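PDB 5O2X: glycoside hydrolase family 61 from Trichoderma reesei QM6a, which is a copper-dependent lytic polysaccharide monooxygenase of family AA9 that probably cleaves cellulose chains by oxidation. Local coordinates for residues A[30-44]-A[56-68]. Residues are numbered along the deposited sequence; the frame is centred on the assembly and turned at random. Where two conformers were deposited one is given.
With NAG (2-acetamido-2-deoxy-beta-D-glucopyranose), chain B; MAN (alpha-D-mannopyranose), chain R.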
loop_
_atom_site.group_PDB
_atom_site.type_symbol
_atom_site.label_atom_id
_atom_site.label_comp_id
_atom_site.label_asym_id
_atom_site.label_seq_id
_atom_site.Cartn_x
_atom_site.Cartn_y
_atom_site.Cartn_z
ATOM N N ILE A 30 -5.739 -19.468 0.251
ATOM C CA ILE A 30 -5.849 -18.474 -0.809
ATOM C C ILE A 30 -6.430 -17.209 -0.192
ATOM O O ILE A 30 -7.522 -17.239 0.405
ATOM C CB ILE A 30 -6.712 -19.003 -1.940
ATOM C CG1 ILE A 30 -6.054 -20.218 -2.588
ATOM C CG2 ILE A 30 -6.970 -17.874 -2.945
ATOM C CD1 ILE A 30 -6.941 -20.930 -3.578
ATOM N N VAL A 31 -5.722 -16.098 -0.387
ATOM C CA VAL A 31 -6.099 -14.816 0.219
ATOM C C VAL A 31 -5.961 -13.709 -0.811
ATOM O O VAL A 31 -5.432 -13.917 -1.911
ATOM C CB VAL A 31 -5.255 -14.502 1.472
ATOM C CG1 VAL A 31 -5.566 -15.476 2.592
ATOM C CG2 VAL A 31 -3.771 -14.491 1.175
ATOM N N VAL A 32 -6.456 -12.512 -0.438
ATOM C CA VAL A 32 -6.422 -11.369 -1.347
ATOM C C VAL A 32 -5.097 -10.668 -1.363
ATOM O O VAL A 32 -4.836 -9.875 -2.267
ATOM C CB VAL A 32 -7.564 -10.387 -1.014
ATOM C CG1 VAL A 32 -8.904 -11.035 -1.180
ATOM C CG2 VAL A 32 -7.410 -9.770 0.350
ATOM N N GLY A 33 -4.228 -10.917 -0.366
ATOM C CA GLY A 33 -2.897 -10.339 -0.326
ATOM C C GLY A 33 -1.899 -11.188 -1.069
ATOM O O GLY A 33 -1.960 -12.424 -1.016
ATOM N N TRP A 34 -0.970 -10.536 -1.783
ATOM C CA TRP A 34 0.051 -11.274 -2.533
ATOM C C TRP A 34 0.975 -12.057 -1.597
ATOM O O TRP A 34 1.240 -11.680 -0.461
ATOM C CB TRP A 34 0.843 -10.306 -3.393
ATOM C CG TRP A 34 0.093 -9.852 -4.638
ATOM C CD1 TRP A 34 -1.222 -9.500 -4.729
ATOM C CD2 TRP A 34 0.633 -9.811 -5.960
ATOM N NE1 TRP A 34 -1.531 -9.231 -6.048
ATOM C CE2 TRP A 34 -0.423 -9.449 -6.828
ATOM C CE3 TRP A 34 1.879 -10.130 -6.515
ATOM C CZ2 TRP A 34 -0.280 -9.392 -8.208
ATOM C CZ3 TRP A 34 2.009 -10.050 -7.889
ATOM C CH2 TRP A 34 0.952 -9.710 -8.714
ATOM N N THR A 35 1.468 -13.177 -2.122
ATOM C CA THR A 35 2.499 -13.929 -1.406
ATOM C C THR A 35 3.825 -13.200 -1.533
ATOM O O THR A 35 4.164 -12.786 -2.633
ATOM C CB THR A 35 2.614 -15.326 -2.018
ATOM O OG1 THR A 35 1.338 -15.977 -1.879
ATOM C CG2 THR A 35 3.707 -16.162 -1.374
ATOM N N ALA A 36 4.537 -12.994 -0.442
ATOM C CA ALA A 36 5.816 -12.298 -0.490
ATOM C C ALA A 36 6.734 -12.856 0.592
ATOM O O ALA A 36 6.303 -13.533 1.529
ATOM C CB ALA A 36 5.647 -10.796 -0.357
ATOM N N ALA A 37 8.016 -12.531 0.451
ATOM C CA ALA A 37 9.074 -13.147 1.244
ATOM C C ALA A 37 9.588 -12.239 2.372
ATOM O O ALA A 37 10.721 -12.420 2.832
ATOM C CB ALA A 37 10.190 -13.638 0.349
ATOM N N ASP A 38 8.731 -11.341 2.866
ATOM C CA ASP A 38 9.047 -10.502 4.021
ATOM C C ASP A 38 8.784 -11.199 5.344
ATOM O O ASP A 38 8.042 -10.697 6.195
ATOM C CB ASP A 38 8.328 -9.145 3.932
ATOM C CG ASP A 38 6.827 -9.236 3.837
ATOM O OD1 ASP A 38 6.277 -10.159 3.231
ATOM O OD2 ASP A 38 6.093 -8.299 4.362
ATOM N N LEU A 39 9.411 -12.389 5.523
ATOM C CA LEU A 39 9.251 -13.208 6.716
ATOM C C LEU A 39 9.740 -12.493 7.994
ATOM O O LEU A 39 9.307 -12.813 9.085
ATOM C CB LEU A 39 9.968 -14.541 6.578
ATOM C CG LEU A 39 9.210 -15.625 5.775
ATOM C CD1 LEU A 39 8.959 -15.261 4.341
ATOM C CD2 LEU A 39 10.012 -16.928 5.881
ATOM N N ASP A 40 10.651 -11.544 7.774
ATOM C CA ASP A 40 11.225 -10.747 8.845
ATOM C C ASP A 40 10.460 -9.455 9.108
ATOM O O ASP A 40 10.952 -8.624 9.866
ATOM C CB ASP A 40 12.688 -10.431 8.535
ATOM C CG ASP A 40 12.877 -9.538 7.321
ATOM O OD1 ASP A 40 11.896 -9.308 6.574
ATOM O OD2 ASP A 40 14.019 -9.131 7.080
ATOM N N ASN A 41 9.290 -9.279 8.491
ATOM C CA ASN A 41 8.520 -8.025 8.601
ATOM C C ASN A 41 9.283 -6.828 8.010
ATOM O O ASN A 41 8.935 -5.664 8.304
ATOM C CB ASN A 41 8.101 -7.736 10.040
ATOM C CG ASN A 41 6.854 -8.461 10.452
ATOM O OD1 ASN A 41 6.028 -8.854 9.611
ATOM N ND2 ASN A 41 6.677 -8.586 11.749
ATOM N N GLY A 42 10.247 -7.093 7.138
ATOM C CA GLY A 42 11.130 -6.044 6.661
ATOM C C GLY A 42 10.681 -5.337 5.390
ATOM O O GLY A 42 9.480 -5.259 5.071
ATOM N N PHE A 43 11.672 -4.746 4.730
ATOM C CA PHE A 43 11.478 -3.690 3.766
ATOM C C PHE A 43 12.215 -3.982 2.456
ATOM O O PHE A 43 13.054 -4.858 2.355
ATOM C CB PHE A 43 11.956 -2.350 4.367
ATOM C CG PHE A 43 13.371 -2.411 4.911
ATOM C CD1 PHE A 43 14.466 -2.308 4.076
ATOM C CD2 PHE A 43 13.583 -2.576 6.289
ATOM C CE1 PHE A 43 15.744 -2.397 4.605
ATOM C CE2 PHE A 43 14.863 -2.676 6.802
ATOM C CZ PHE A 43 15.952 -2.582 5.964
ATOM N N VAL A 44 11.885 -3.145 1.472
ATOM C CA VAL A 44 12.622 -3.014 0.217
ATOM C C VAL A 44 13.394 -1.713 0.263
ATOM O O VAL A 44 12.838 -0.667 0.634
ATOM C CB VAL A 44 11.655 -3.066 -0.997
ATOM C CG1 VAL A 44 12.446 -2.998 -2.290
ATOM C CG2 VAL A 44 10.782 -4.297 -0.956
ATOM N N CYS A 56 5.557 -5.404 -5.357
ATOM C CA CYS A 56 4.689 -6.012 -4.351
ATOM C C CYS A 56 5.492 -6.673 -3.216
ATOM O O CYS A 56 4.989 -7.569 -2.531
ATOM C CB CYS A 56 3.706 -6.993 -4.974
ATOM S SG CYS A 56 2.439 -6.194 -6.000
ATOM N N HIS A 57 6.714 -6.196 -2.989
ATOM C CA HIS A 57 7.598 -6.710 -1.928
ATOM C C HIS A 57 8.367 -7.941 -2.455
ATOM O O HIS A 57 8.199 -8.405 -3.586
ATOM C CB HIS A 57 6.914 -6.898 -0.583
ATOM C CG HIS A 57 7.764 -6.504 0.599
ATOM N ND1 HIS A 57 9.042 -7.008 0.777
ATOM C CD2 HIS A 57 7.483 -5.705 1.651
ATOM C CE1 HIS A 57 9.502 -6.495 1.904
ATOM N NE2 HIS A 57 8.577 -5.701 2.454
ATOM N N LYS A 58 9.268 -8.456 -1.595
ATOM C CA LYS A 58 10.273 -9.405 -2.047
ATOM C C LYS A 58 9.673 -10.673 -2.636
ATOM O O LYS A 58 8.843 -11.353 -2.051
ATOM C CB LYS A 58 11.211 -9.758 -0.894
ATOM C CG LYS A 58 12.081 -8.606 -0.499
ATOM C CD LYS A 58 13.012 -9.005 0.670
ATOM C CE LYS A 58 13.874 -7.863 1.122
ATOM N NZ LYS A 58 14.775 -8.307 2.218
ATOM N N ASN A 59 10.150 -10.998 -3.846
ATOM C CA ASN A 59 9.808 -12.241 -4.522
ATOM C C ASN A 59 8.314 -12.406 -4.673
ATOM O O ASN A 59 7.830 -13.517 -4.796
ATOM C CB ASN A 59 10.427 -13.452 -3.804
ATOM C CG ASN A 59 11.896 -13.438 -3.838
ATOM O OD1 ASN A 59 12.518 -12.659 -4.541
ATOM N ND2 ASN A 59 12.489 -14.376 -3.086
ATOM N N ALA A 60 7.540 -11.301 -4.758
ATOM C CA ALA A 60 6.105 -11.475 -4.606
ATOM C C ALA A 60 5.503 -12.222 -5.796
ATOM O O ALA A 60 5.877 -11.994 -6.945
ATOM C CB ALA A 60 5.411 -10.131 -4.448
ATOM N N THR A 61 4.519 -13.046 -5.476
ATOM C CA THR A 61 3.733 -13.751 -6.478
ATOM C C THR A 61 2.263 -13.496 -6.211
ATOM O O THR A 61 1.829 -13.220 -5.081
ATOM C CB THR A 61 4.070 -15.268 -6.496
ATOM O OG1 THR A 61 3.868 -15.823 -5.199
ATOM C CG2 THR A 61 5.461 -15.521 -6.935
ATOM N N ASN A 62 1.485 -13.614 -7.268
ATOM C CA ASN A 62 0.118 -13.130 -7.268
ATOM C C ASN A 62 -0.711 -13.777 -6.167
ATOM O O ASN A 62 -0.726 -15.001 -6.005
ATOM C CB ASN A 62 -0.569 -13.455 -8.588
ATOM C CG ASN A 62 0.133 -12.874 -9.797
ATOM O OD1 ASN A 62 1.338 -13.077 -9.985
ATOM N ND2 ASN A 62 -0.600 -12.161 -10.637
ATOM N N ALA A 63 -1.531 -12.973 -5.491
ATOM C CA ALA A 63 -2.637 -13.513 -4.723
ATOM C C ALA A 63 -3.536 -14.307 -5.662
ATOM O O ALA A 63 -3.738 -13.913 -6.817
ATOM C CB ALA A 63 -3.442 -12.389 -4.070
ATOM N N LYS A 64 -4.106 -15.405 -5.157
ATOM C CA LYS A 64 -4.859 -16.345 -5.995
ATOM C C LYS A 64 -6.366 -16.158 -5.891
ATOM O O LYS A 64 -7.138 -16.931 -6.464
ATOM C CB LYS A 64 -4.438 -17.803 -5.700
ATOM C CG LYS A 64 -3.019 -18.120 -6.122
ATOM C CD LYS A 64 -2.737 -19.623 -6.229
ATOM C CE LYS A 64 -1.303 -19.903 -6.614
ATOM N NZ LYS A 64 -1.045 -21.379 -6.600
ATOM N N GLY A 65 -6.795 -15.122 -5.183
ATOM C CA GLY A 65 -8.182 -14.683 -5.224
ATOM C C GLY A 65 -8.249 -13.170 -5.041
ATOM O O GLY A 65 -7.229 -12.493 -4.964
ATOM N N HIS A 66 -9.491 -12.663 -4.968
ATOM C CA HIS A 66 -9.699 -11.227 -4.935
ATOM C C HIS A 66 -10.884 -10.853 -4.063
ATOM O O HIS A 66 -11.745 -11.693 -3.746
ATOM C CB HIS A 66 -9.887 -10.660 -6.345
ATOM C CG HIS A 66 -11.027 -11.250 -7.089
ATOM N ND1 HIS A 66 -10.863 -12.317 -7.933
ATOM C CD2 HIS A 66 -12.357 -11.002 -7.043
ATOM C CE1 HIS A 66 -12.043 -12.679 -8.409
ATOM N NE2 HIS A 66 -12.973 -11.904 -7.887
ATOM N N ALA A 67 -10.928 -9.576 -3.694
ATOM C CA ALA A 67 -12.058 -9.010 -2.997
ATOM C C ALA A 67 -12.900 -8.184 -3.951
ATOM O O ALA A 67 -12.384 -7.290 -4.617
ATOM C CB ALA A 67 -11.606 -8.101 -1.849
ATOM N N SER A 68 -14.196 -8.443 -3.997
ATOM C CA SER A 68 -15.082 -7.678 -4.885
ATOM C C SER A 68 -15.571 -6.451 -4.116
ATOM O O SER A 68 -16.139 -6.606 -3.065
ATOM C CB SER A 68 -16.209 -8.603 -5.382
ATOM O OG SER A 68 -15.721 -9.597 -6.266
HETATM C C1 NAG B . 13.898 -14.549 -3.130
HETATM C C2 NAG B . 14.424 -15.179 -1.842
HETATM C C3 NAG B . 15.920 -15.461 -2.038
HETATM C C4 NAG B . 16.189 -16.274 -3.271
HETATM C C5 NAG B . 15.532 -15.649 -4.476
HETATM C C6 NAG B . 15.624 -16.487 -5.773
HETATM C C7 NAG B . 13.789 -14.532 0.433
HETATM C C8 NAG B . 13.813 -13.449 1.474
HETATM N N2 NAG B . 14.275 -14.233 -0.741
HETATM O O3 NAG B . 16.415 -16.169 -0.874
HETATM O O4 NAG B . 17.599 -16.420 -3.489
HETATM O O5 NAG B . 14.156 -15.450 -4.213
HETATM O O6 NAG B . 15.287 -17.840 -5.535
HETATM O O7 NAG B . 13.331 -15.633 0.684
HETATM C C1 MAN R . -14.954 -12.324 -3.862
HETATM C C2 MAN R . -15.355 -11.955 -2.459
HETATM C C3 MAN R . -16.717 -12.499 -2.108
HETATM C C4 MAN R . -17.734 -12.139 -3.198
HETATM C C5 MAN R . -17.235 -12.516 -4.588
HETATM C C6 MAN R . -18.164 -11.998 -5.676
HETATM O O2 MAN R . -15.349 -10.513 -2.398
HETATM O O3 MAN R . -17.133 -12.001 -0.845
HETATM O O4 MAN R . -18.949 -12.837 -2.955
HETATM O O5 MAN R . -15.933 -11.953 -4.824
HETATM O O6 MAN R . -17.724 -12.405 -6.954
HETATM O O HOH W 1 -3.428 -16.434 -2.482
HETATM O O HOH W 2 11.931 -8.154 4.021
HETATM O O HOH W 3 14.583 -10.140 4.452
HETATM O O HOH W 4 15.705 -5.498 2.097
#
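In the AA9 beta-sandwich, the long loop that follows strand 12-15 runs antiparallel to the segment leading into strand 67-70. Their only beta bridge is Thr35 with Thr61 (Thr61 N to Thr35 O 2.9 Å, Thr35 N to Thr61 O 3.0 Å), and the backbone pairing continues with Ala37 N to Lys58 O at 2.9 Å. Beside it, Asn62 CA sits 3.4 Å from the centroid of the Trp34 six-membered ring, while Cys56 SG, swung anti to its carbonyl carbon (chi1 -69°) and disulfide-bonded to Cys177, covers the opposite face. The Asn62 amide, its plane 26° from the indole's, lies over the same face as CA, with CG 3.4 Å from Trp34 CH2, held by ND2 bonds to Cys101 O and Val104 O. Trp34 NE1 donates a hydrogen bond to Asn179 OD1. An alanine in place of Trp34 would probably open a gap between Asn62 and the disulfide and leave Asn179 OD1 without this donor. The His57 ring is held between Asp38 CB and Val44 CG2. With ND1 accepting from Lys58 N and NE2 donating to Gly42 O at 2.8 Å, His57 is probably neutral, and it ties down the loop carrying Phe43 close to the copper.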